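Local coordinates for protein beta-galacturonidase (PDB 6NCW) that probably hydrolyses beta-galacturonides, as a glycoside hydrolase family 2 enzyme that binds galacturonate, at residues K73-S76 / H77-V81; V81-G85 / K86-S90; C286-P289 / F290-Q294; Y313-D316 / E317-D321. All coordinates share one frame; numbering follows the deposited sequence.

Contact 1: residues K73-S76 / H77-V81; sequences KGVS and HTASV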
loop_
_atom_site.group_PDB
_atom_site.type_symbol
_atom_site.label_atom_id
_atom_site.label_comp_id
_atom_site.label_asym_id
_atom_site.label_seq_id
_atom_site.Cartn_x
_atom_site.Cartn_y
_atom_site.Cartn_z
ATOM N N LYS A 73 -36.747 10.664 -2.820
ATOM C CA LYS A 73 -36.358 9.352 -3.327
ATOM C C LYS A 73 -35.576 8.531 -2.304
ATOM O O LYS A 73 -35.565 7.301 -2.400
ATOM C CB LYS A 73 -35.535 9.497 -4.607
ATOM C CG LYS A 73 -36.327 10.016 -5.809
ATOM C CD LYS A 73 -37.383 9.023 -6.270
ATOM C CE LYS A 73 -38.042 9.518 -7.569
ATOM N NZ LYS A 73 -39.109 8.604 -8.059
ATOM N N GLY A 74 -34.919 9.174 -1.346
ATOM C CA GLY A 74 -34.352 8.460 -0.224
ATOM C C GLY A 74 -33.758 9.389 0.811
ATOM O O GLY A 74 -32.965 10.267 0.476
ATOM N N VAL A 75 -34.129 9.209 2.075
ATOM C CA VAL A 75 -33.515 9.916 3.193
ATOM C C VAL A 75 -33.000 8.859 4.165
ATOM O O VAL A 75 -33.781 8.020 4.640
ATOM C CB VAL A 75 -34.501 10.870 3.891
ATOM C CG1 VAL A 75 -33.812 11.589 5.050
ATOM C CG2 VAL A 75 -35.120 11.888 2.901
ATOM N N SER A 76 -31.695 8.909 4.478
ATOM C CA SER A 76 -31.057 7.901 5.325
ATOM C C SER A 76 -31.029 8.347 6.785
ATOM O O SER A 76 -30.458 9.395 7.095
ATOM C CB SER A 76 -29.625 7.631 4.853
ATOM O OG SER A 76 -29.590 7.041 3.570
ATOM N N HIS A 77 -31.626 7.559 7.688
ATOM C CA HIS A 77 -32.586 6.505 7.359
ATOM C C HIS A 77 -33.994 6.849 7.908
ATOM O O HIS A 77 -34.981 6.245 7.522
ATOM C CB HIS A 77 -32.123 5.135 7.882
ATOM C CG HIS A 77 -31.901 5.065 9.361
ATOM N ND1 HIS A 77 -32.884 5.349 10.285
ATOM C CD2 HIS A 77 -30.817 4.684 10.076
ATOM C CE1 HIS A 77 -32.410 5.172 11.504
ATOM N NE2 HIS A 77 -31.158 4.759 11.406
ATOM N N THR A 78 -34.074 7.843 8.792
ATOM C CA THR A 78 -35.340 8.298 9.353
ATOM C C THR A 78 -35.505 9.788 9.076
ATOM O O THR A 78 -34.596 10.572 9.364
ATOM C CB THR A 78 -35.376 7.986 10.857
ATOM O OG1 THR A 78 -35.288 6.557 11.034
ATOM C CG2 THR A 78 -36.655 8.507 11.513
ATOM N N ALA A 79 -36.664 10.179 8.529
ATOM C CA ALA A 79 -36.893 11.533 8.021
ATOM C C ALA A 79 -38.083 12.199 8.696
ATOM O O ALA A 79 -39.086 11.545 8.980
ATOM C CB ALA A 79 -37.159 11.522 6.502
ATOM N N SER A 80 -37.971 13.509 8.925
ATOM C CA SER A 80 -39.095 14.381 9.257
ATOM C C SER A 80 -39.034 15.599 8.347
ATOM O O SER A 80 -37.998 16.268 8.268
ATOM C CB SER A 80 -39.082 14.840 10.716
ATOM O OG SER A 80 -39.251 13.754 11.594
ATOM N N VAL A 81 -40.142 15.884 7.671
ATOM C CA VAL A 81 -40.224 16.959 6.691
ATOM C C VAL A 81 -41.047 18.097 7.284
ATOM O O VAL A 81 -42.172 17.884 7.747
ATOM C CB VAL A 81 -40.850 16.476 5.376
ATOM C CG1 VAL A 81 -40.832 17.600 4.379
ATOM C CG2 VAL A 81 -40.115 15.241 4.838
#
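His77, Val75 and Ser76 make up most of this turn, in which a cis peptide bond between Ser76 and His77 folds the chain back on itself at the start of strand 78-83, in the N-terminal beta-sandwich of this GH2 enzyme. The cis linkage brings the CA atoms of Ser76 and His77 to 2.9 Å of each other and sets the carbonyl of Val75 over the next residue but one, where His77 CA makes a CA-H...O contact of 3.3 Å with Val75 O. Beyond the bend the chain returns close enough for Val75 to meet Ala79: Val75 CG1 lies 3.6 Å from Ala79 CB, and the other methyl, CG2, stands farther off. Both residues also pack on Phe98 of strand 98-105, so this small apolar pair belongs to the interior of the sandwich. The bond to CB of Ser76 turns away from the strand, yet Ser76 CB stays 3.5 Å from His77 N; its OG is hydrogen-bonded to Ser139. In His77 too this bond turns away, with CB still 3.6 Å from Ser76 C. The ring stacks on His127, and its NE2 is hydrogen-bonded to Ser119 O, so both ring nitrogens have partners, which should fix the rotation of the imidazole. At the other nitrogen, Thr78 OG1 lies in plane at the ring edge, 2.8 Å from His77 ND1 in a hydrogen bond.

Contact 2: residues V81-G85 / K86-S90; sequences VLVDG and KPVGS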
loop_
_atom_site.group_PDB
_atom_site.type_symbol
_atom_site.label_atom_id
_atom_site.label_comp_id
_atom_site.label_asym_id
_atom_site.label_seq_id
_atom_site.Cartn_x
_atom_site.Cartn_y
_atom_site.Cartn_z
ATOM N N VAL A 81 -40.142 15.884 7.671
ATOM C CA VAL A 81 -40.224 16.959 6.691
ATOM C C VAL A 81 -41.047 18.097 7.284
ATOM O O VAL A 81 -42.172 17.884 7.747
ATOM C CB VAL A 81 -40.850 16.476 5.376
ATOM C CG1 VAL A 81 -40.832 17.600 4.379
ATOM C CG2 VAL A 81 -40.115 15.241 4.838
ATOM N N LEU A 82 -40.484 19.297 7.274
ATOM C CA LEU A 82 -41.157 20.493 7.757
ATOM C C LEU A 82 -41.197 21.506 6.626
ATOM O O LEU A 82 -40.165 21.773 5.996
ATOM C CB LEU A 82 -40.447 21.102 8.967
ATOM C CG LEU A 82 -40.373 20.309 10.278
ATOM C CD1 LEU A 82 -39.239 19.299 10.241
ATOM C CD2 LEU A 82 -40.185 21.270 11.450
ATOM N N VAL A 83 -42.384 22.054 6.369
ATOM C CA VAL A 83 -42.590 23.120 5.390
ATOM C C VAL A 83 -43.110 24.342 6.147
ATOM O O VAL A 83 -44.090 24.239 6.895
ATOM C CB VAL A 83 -43.567 22.698 4.284
ATOM C CG1 VAL A 83 -43.960 23.901 3.429
ATOM C CG2 VAL A 83 -42.946 21.584 3.414
ATOM N N ASP A 84 -42.424 25.476 5.993
ATOM C CA ASP A 84 -42.760 26.707 6.712
ATOM C C ASP A 84 -42.872 26.462 8.214
ATOM O O ASP A 84 -43.714 27.038 8.900
ATOM C CB ASP A 84 -44.049 27.329 6.168
ATOM C CG ASP A 84 -43.936 27.697 4.698
ATOM O OD1 ASP A 84 -44.905 27.483 3.942
ATOM O OD2 ASP A 84 -42.851 28.177 4.299
ATOM N N GLY A 85 -42.007 25.594 8.731
ATOM C CA GLY A 85 -41.941 25.315 10.147
ATOM C C GLY A 85 -42.936 24.301 10.651
ATOM O O GLY A 85 -42.865 23.924 11.824
ATOM N N LYS A 86 -43.864 23.843 9.813
ATOM C CA LYS A 86 -44.879 22.897 10.254
ATOM C C LYS A 86 -44.480 21.482 9.858
ATOM O O LYS A 86 -44.163 21.249 8.679
ATOM C CB LYS A 86 -46.234 23.237 9.635
ATOM C CG LYS A 86 -47.296 22.139 9.837
ATOM C CD LYS A 86 -48.377 22.110 8.741
ATOM C CE LYS A 86 -49.443 21.037 9.048
ATOM N NZ LYS A 86 -49.774 20.096 7.906
ATOM N N PRO A 87 -44.488 20.518 10.783
ATOM C CA PRO A 87 -44.266 19.116 10.393
ATOM C C PRO A 87 -45.368 18.626 9.470
ATOM O O PRO A 87 -46.552 18.728 9.789
ATOM C CB PRO A 87 -44.282 18.370 11.730
ATOM C CG PRO A 87 -43.932 19.397 12.740
ATOM C CD PRO A 87 -44.561 20.674 12.245
ATOM N N VAL A 88 -44.971 18.087 8.315
ATOM C CA VAL A 88 -45.914 17.664 7.286
ATOM C C VAL A 88 -45.710 16.227 6.835
ATOM O O VAL A 88 -46.483 15.736 6.010
ATOM C CB VAL A 88 -45.874 18.610 6.064
ATOM C CG1 VAL A 88 -46.483 19.956 6.421
ATOM C CG2 VAL A 88 -44.443 18.788 5.571
ATOM N N GLY A 89 -44.691 15.535 7.321
ATOM C CA GLY A 89 -44.446 14.181 6.860
ATOM C C GLY A 89 -43.286 13.557 7.604
ATOM O O GLY A 89 -42.457 14.246 8.208
ATOM N N SER A 90 -43.254 12.230 7.564
ATOM C CA SER A 90 -42.155 11.489 8.166
ATOM C C SER A 90 -42.005 10.156 7.449
ATOM O O SER A 90 -42.912 9.705 6.736
ATOM C CB SER A 90 -42.373 11.281 9.665
ATOM O OG SER A 90 -43.316 10.260 9.881
#
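Val81 and Val83 face Val88 across a beta hairpin, strand 78-83 returning as edge strand 86-92 through a type I' turn from Val83 to Lys86, with a classic beta bulge where Val88 and Gly89 both oppose Val81. The packed side is formed by the three valines. Val88 CG2 reaches across to 3.8 Å from Val83 CG2 and 4.0 Å from Val81 CG1, meeting the Val83 side chain at about a right angle. With CG1 of Val88 anti to the carbonyl carbon (chi1 -71°), CG2 falls between the backbone N and the carbonyl carbon and lies 3.3 Å from Val81 O. Phe98 and Leu102 of strand 98-105 continue this apolar face into the sandwich. The other face is looser: Leu82 CD2 comes only to 4.4 Å from Pro87 CG, and Pro87 is exposed. At the turn, Lys86 sends its chain away from the hairpin, while Asp84 is hydrogen-bonded to His110 and to the backbone of Gln111. Reciprocal bonds between Val83 and Lys86 close the turn. At the bulge, Val81 O accepts an almost straight bond from Val88 N and a weak one from Gly89 N, at 2.9 Å and 3.5 Å respectively; Val81 N donates to Gly89 O at 2.9 Å.

Contact 3: residues C286-P289 / F290-Q294; sequences CALP and FSAMQ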
loop_
_atom_site.group_PDB
_atom_site.type_symbol
_atom_site.label_atom_id
_atom_site.label_comp_id
_atom_site.label_asym_id
_atom_site.label_seq_id
_atom_site.Cartn_x
_atom_site.Cartn_y
_atom_site.Cartn_z
ATOM N N CYS A 286 -23.716 6.130 0.222
ATOM C CA CYS A 286 -24.683 5.427 -0.609
ATOM C C CYS A 286 -25.342 6.356 -1.607
ATOM O O CYS A 286 -26.311 5.963 -2.259
ATOM C CB CYS A 286 -25.740 4.719 0.244
ATOM S SG CYS A 286 -26.891 5.805 1.213
ATOM N N ALA A 287 -24.834 7.577 -1.740
ATOM C CA ALA A 287 -25.384 8.547 -2.683
ATOM C C ALA A 287 -24.499 8.604 -3.929
ATOM O O ALA A 287 -23.814 9.598 -4.216
ATOM C CB ALA A 287 -25.512 9.914 -2.017
ATOM N N LEU A 288 -24.522 7.506 -4.686
ATOM C CA LEU A 288 -23.653 7.471 -5.859
ATOM C C LEU A 288 -24.294 8.235 -7.014
ATOM O O LEU A 288 -25.468 8.007 -7.328
ATOM C CB LEU A 288 -23.372 6.047 -6.297
ATOM C CG LEU A 288 -22.248 5.317 -5.580
ATOM C CD1 LEU A 288 -22.631 5.002 -4.144
ATOM C CD2 LEU A 288 -21.987 4.052 -6.363
ATOM N N PRO A 289 -23.560 9.123 -7.674
ATOM C CA PRO A 289 -24.097 9.799 -8.854
ATOM C C PRO A 289 -24.111 8.873 -10.059
ATOM O O PRO A 289 -23.498 7.803 -10.085
ATOM C CB PRO A 289 -23.125 10.952 -9.067
ATOM C CG PRO A 289 -21.829 10.385 -8.583
ATOM C CD PRO A 289 -22.195 9.579 -7.368
ATOM N N PHE A 290 -24.866 9.312 -11.061
ATOM C CA PHE A 290 -24.979 8.611 -12.332
ATOM C C PHE A 290 -23.634 8.099 -12.839
ATOM O O PHE A 290 -23.508 6.934 -13.226
ATOM C CB PHE A 290 -25.621 9.571 -13.344
ATOM C CG PHE A 290 -25.498 9.142 -14.769
ATOM C CD1 PHE A 290 -26.388 8.211 -15.309
ATOM C CD2 PHE A 290 -24.527 9.715 -15.596
ATOM C CE1 PHE A 290 -26.296 7.829 -16.649
ATOM C CE2 PHE A 290 -24.428 9.349 -16.924
ATOM C CZ PHE A 290 -25.312 8.397 -17.454
ATOM N N SER A 291 -22.618 8.964 -12.833
ATOM C CA SER A 291 -21.319 8.599 -13.384
ATOM C C SER A 291 -20.706 7.424 -12.635
ATOM O O SER A 291 -20.057 6.562 -13.241
ATOM C CB SER A 291 -20.383 9.806 -13.349
ATOM O OG SER A 291 -20.847 10.812 -14.232
ATOM N N ALA A 292 -20.878 7.393 -11.307
ATOM C CA ALA A 292 -20.325 6.316 -10.500
ATOM C C ALA A 292 -21.097 5.019 -10.716
ATOM O O ALA A 292 -20.501 3.928 -10.752
ATOM C CB ALA A 292 -20.332 6.718 -9.024
ATOM N N MET A 293 -22.419 5.127 -10.874
ATOM C CA MET A 293 -23.250 3.972 -11.208
ATOM C C MET A 293 -22.808 3.334 -12.502
ATOM O O MET A 293 -22.615 2.119 -12.574
ATOM C CB MET A 293 -24.713 4.392 -11.340
ATOM C CG MET A 293 -25.340 4.780 -10.042
ATOM S SD MET A 293 -27.061 5.283 -10.295
ATOM C CE MET A 293 -27.472 5.600 -8.577
ATOM N N GLN A 294 -22.716 4.140 -13.563
ATOM C CA GLN A 294 -22.363 3.602 -14.865
ATOM C C GLN A 294 -20.946 3.044 -14.854
ATOM O O GLN A 294 -20.667 2.024 -15.497
ATOM C CB GLN A 294 -22.529 4.682 -15.943
ATOM C CG GLN A 294 -22.314 4.192 -17.360
ATOM C CD GLN A 294 -23.129 2.948 -17.684
ATOM O OE1 GLN A 294 -24.137 2.666 -17.038
ATOM N NE2 GLN A 294 -22.690 2.197 -18.690
#
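Phe290 opens the helix directly after Pro289, its CB resting 3.7 Å from Pro289 C while its side chain packs on Leu318 and Leu322 of helix 317-326, CB being the atom near Leu318. Ser291, one residue on, adds little to the turn itself; its side chain packs on Phe284 of a second subunit, and Pro289 in turn touches Ser291 of that subunit. Ala292 faces back to the preceding loop. Its methyl packs against both the Pro289 ring and the Leu288 side chain, with Ala292 CB 3.8 Å from Pro289 CD and 4.1 Å from Leu288 CD2, and its backbone N makes a weak bond to Pro289 O. Pro289 is the N-cap of helix 290-302, which follows strand 268-276 in the TIM barrel domain; its carbonyl serves the first helical turn. Met293 N completes that turn with a nearly straight bond of 3.0 Å to Pro289 O. The Met293 side chain is extended beyond CG (chi2 179°), which carries its terminal methyl back past the start of the helix until Met293 CE lies 3.4 Å from Leu288 O. Gln294 directs its amide away from the loop, where NE2 is hydrogen-bonded to Gln326 and the side chain packs on Leu322.

Contact 4: residues Y313-D316 / E317-D321; sequences YPND and ELFLD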
loop_
_atom_site.group_PDB
_atom_site.type_symbol
_atom_site.label_atom_id
_atom_site.label_comp_id
_atom_site.label_asym_id
_atom_site.label_seq_id
_atom_site.Cartn_x
_atom_site.Cartn_y
_atom_site.Cartn_z
ATOM N N TYR A 313 -31.196 -4.201 0.030
ATOM C CA TYR A 313 -32.237 -3.186 0.122
ATOM C C TYR A 313 -32.584 -2.744 -1.290
ATOM O O TYR A 313 -31.815 -2.989 -2.220
ATOM C CB TYR A 313 -31.774 -1.978 0.968
ATOM C CG TYR A 313 -30.323 -1.687 0.768
ATOM C CD1 TYR A 313 -29.867 -1.179 -0.440
ATOM C CD2 TYR A 313 -29.389 -1.964 1.766
ATOM C CE1 TYR A 313 -28.539 -0.947 -0.659
ATOM C CE2 TYR A 313 -28.047 -1.722 1.563
ATOM C CZ TYR A 313 -27.621 -1.211 0.342
ATOM O OH TYR A 313 -26.282 -0.971 0.108
ATOM N N PRO A 314 -33.721 -2.081 -1.467
ATOM C CA PRO A 314 -34.065 -1.582 -2.800
ATOM C C PRO A 314 -33.073 -0.521 -3.236
ATOM O O PRO A 314 -32.495 0.194 -2.410
ATOM C CB PRO A 314 -35.483 -1.011 -2.618
ATOM C CG PRO A 314 -36.038 -1.782 -1.425
ATOM C CD PRO A 314 -34.828 -1.934 -0.508
ATOM N N ASN A 315 -32.860 -0.441 -4.550
ATOM C CA ASN A 315 -31.891 0.472 -5.145
ATOM C C ASN A 315 -32.556 1.705 -5.746
ATOM O O ASN A 315 -33.749 1.712 -6.057
ATOM C CB ASN A 315 -31.073 -0.229 -6.234
ATOM C CG ASN A 315 -29.837 -0.932 -5.677
ATOM O OD1 ASN A 315 -29.806 -1.322 -4.493
ATOM N ND2 ASN A 315 -28.805 -1.076 -6.515
ATOM N N ASP A 316 -31.742 2.750 -5.903
ATOM C CA ASP A 316 -32.042 3.930 -6.701
ATOM C C ASP A 316 -32.652 3.569 -8.057
ATOM O O ASP A 316 -32.087 2.785 -8.822
ATOM C CB ASP A 316 -30.744 4.718 -6.912
ATOM C CG ASP A 316 -30.976 6.150 -7.365
ATOM O OD1 ASP A 316 -30.102 6.993 -7.056
ATOM O OD2 ASP A 316 -32.006 6.436 -8.043
ATOM N N GLU A 317 -33.787 4.191 -8.367
ATOM C CA GLU A 317 -34.432 3.953 -9.658
ATOM C C GLU A 317 -33.561 4.396 -10.822
ATOM O O GLU A 317 -33.723 3.902 -11.944
ATOM C CB GLU A 317 -35.767 4.687 -9.705
ATOM C CG GLU A 317 -36.688 4.248 -8.586
ATOM C CD GLU A 317 -37.874 5.160 -8.413
ATOM O OE1 GLU A 317 -37.670 6.370 -8.204
ATOM O OE2 GLU A 317 -39.011 4.662 -8.483
ATOM N N LEU A 318 -32.665 5.348 -10.598
ATOM C CA LEU A 318 -31.723 5.705 -11.649
ATOM C C LEU A 318 -30.825 4.513 -12.004
ATOM O O LEU A 318 -30.503 4.292 -13.177
ATOM C CB LEU A 318 -30.901 6.913 -11.194
ATOM C CG LEU A 318 -29.880 7.526 -12.155
ATOM C CD1 LEU A 318 -30.579 8.192 -13.340
ATOM C CD2 LEU A 318 -29.018 8.535 -11.405
ATOM N N PHE A 319 -30.419 3.730 -11.003
ATOM C CA PHE A 319 -29.588 2.555 -11.273
ATOM C C PHE A 319 -30.397 1.492 -12.006
ATOM O O PHE A 319 -29.927 0.909 -12.991
ATOM C CB PHE A 319 -29.017 1.992 -9.960
ATOM C CG PHE A 319 -28.010 0.874 -10.159
ATOM C CD1 PHE A 319 -26.703 1.157 -10.556
ATOM C CD2 PHE A 319 -28.369 -0.444 -9.949
ATOM C CE1 PHE A 319 -25.764 0.132 -10.741
ATOM C CE2 PHE A 319 -27.446 -1.476 -10.142
ATOM C CZ PHE A 319 -26.142 -1.183 -10.536
ATOM N N LEU A 320 -31.626 1.238 -11.537
ATOM C CA LEU A 320 -32.516 0.295 -12.212
ATOM C C LEU A 320 -32.778 0.718 -13.653
ATOM O O LEU A 320 -32.786 -0.127 -14.551
ATOM C CB LEU A 320 -33.830 0.165 -11.435
ATOM C CG LEU A 320 -33.698 -0.338 -9.986
ATOM C CD1 LEU A 320 -35.019 -0.253 -9.239
ATOM C CD2 LEU A 320 -33.185 -1.775 -9.960
ATOM N N ASP A 321 -32.985 2.020 -13.894
ATOM C CA ASP A 321 -33.101 2.522 -15.269
ATOM C C ASP A 321 -31.901 2.093 -16.104
ATOM O O ASP A 321 -32.050 1.655 -17.249
ATOM C CB ASP A 321 -33.197 4.057 -15.313
ATOM C CG ASP A 321 -34.561 4.607 -14.878
ATOM O OD1 ASP A 321 -34.616 5.833 -14.603
ATOM O OD2 ASP A 321 -35.558 3.844 -14.790
#
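With its CG anti to the backbone N (chi1 -163°), Asp316 swings its carboxylate over the start of helix 317-326, where OD2 accepts from Leu318 N at 2.9 Å. This is an N-cap bond, fairly straight at the hydrogen (161°), although the donor meets OD2 from above the carboxylate plane. The same residue's carbonyl begins the helical bonding: Asp316 O takes a bond of 3.2 Å from Leu320 N and a weak one from Phe319 N. Ahead of the cap, Asn315 points its side chain along that of Phe319, the two lying side by side with amide and ring planes 64° apart and Asn315 ND2 3.5 Å from Phe319 CD2. The Phe319 ring also makes a cation-pi contact with Arg277. On another side of the helix, Leu320 tucks CD1 to 3.9 Å from Asn315 O. The loop leads from barrel strand 307-309 into the next helix of the TIM barrel, and the backbone N atoms of Asp316 and Asn315 are hydrogen-bonded to Glu279 and Glu332 respectively. A carboxylate at a helix N-terminus should be stabilised in its charged form by the helix dipole, and the Glu317-Lys73 salt bridge probably helps offset the negative charge here.

How the contacts relate
Contacts 1 and 2 are consecutive: they share Val81 on strand 78-83, and their centres are 12 Å apart in one sandwich sheet. Contacts 3 and 4 cap neighbouring helices of the TIM barrel, centres 11 Å apart, and interlock through Met293, whose CE is 3.3 Å from Asp316 OD1. Contact 1 joins the two domains, Lys73 NZ forming a 2.7 Å salt bridge with Glu317 OE1 and Ser76 OG packing on Cys286 SG at 3.8 Å. Contact 2 lies apart from the barrel pair, its nearest atoms about 16 Å from contact 4 and about 17 Å from contact 3. Contact 4 lies closest to the galacturonate site: the Asn315 side chain is about 9 Å from that of His312 and about 13 Å from a bound glycerol.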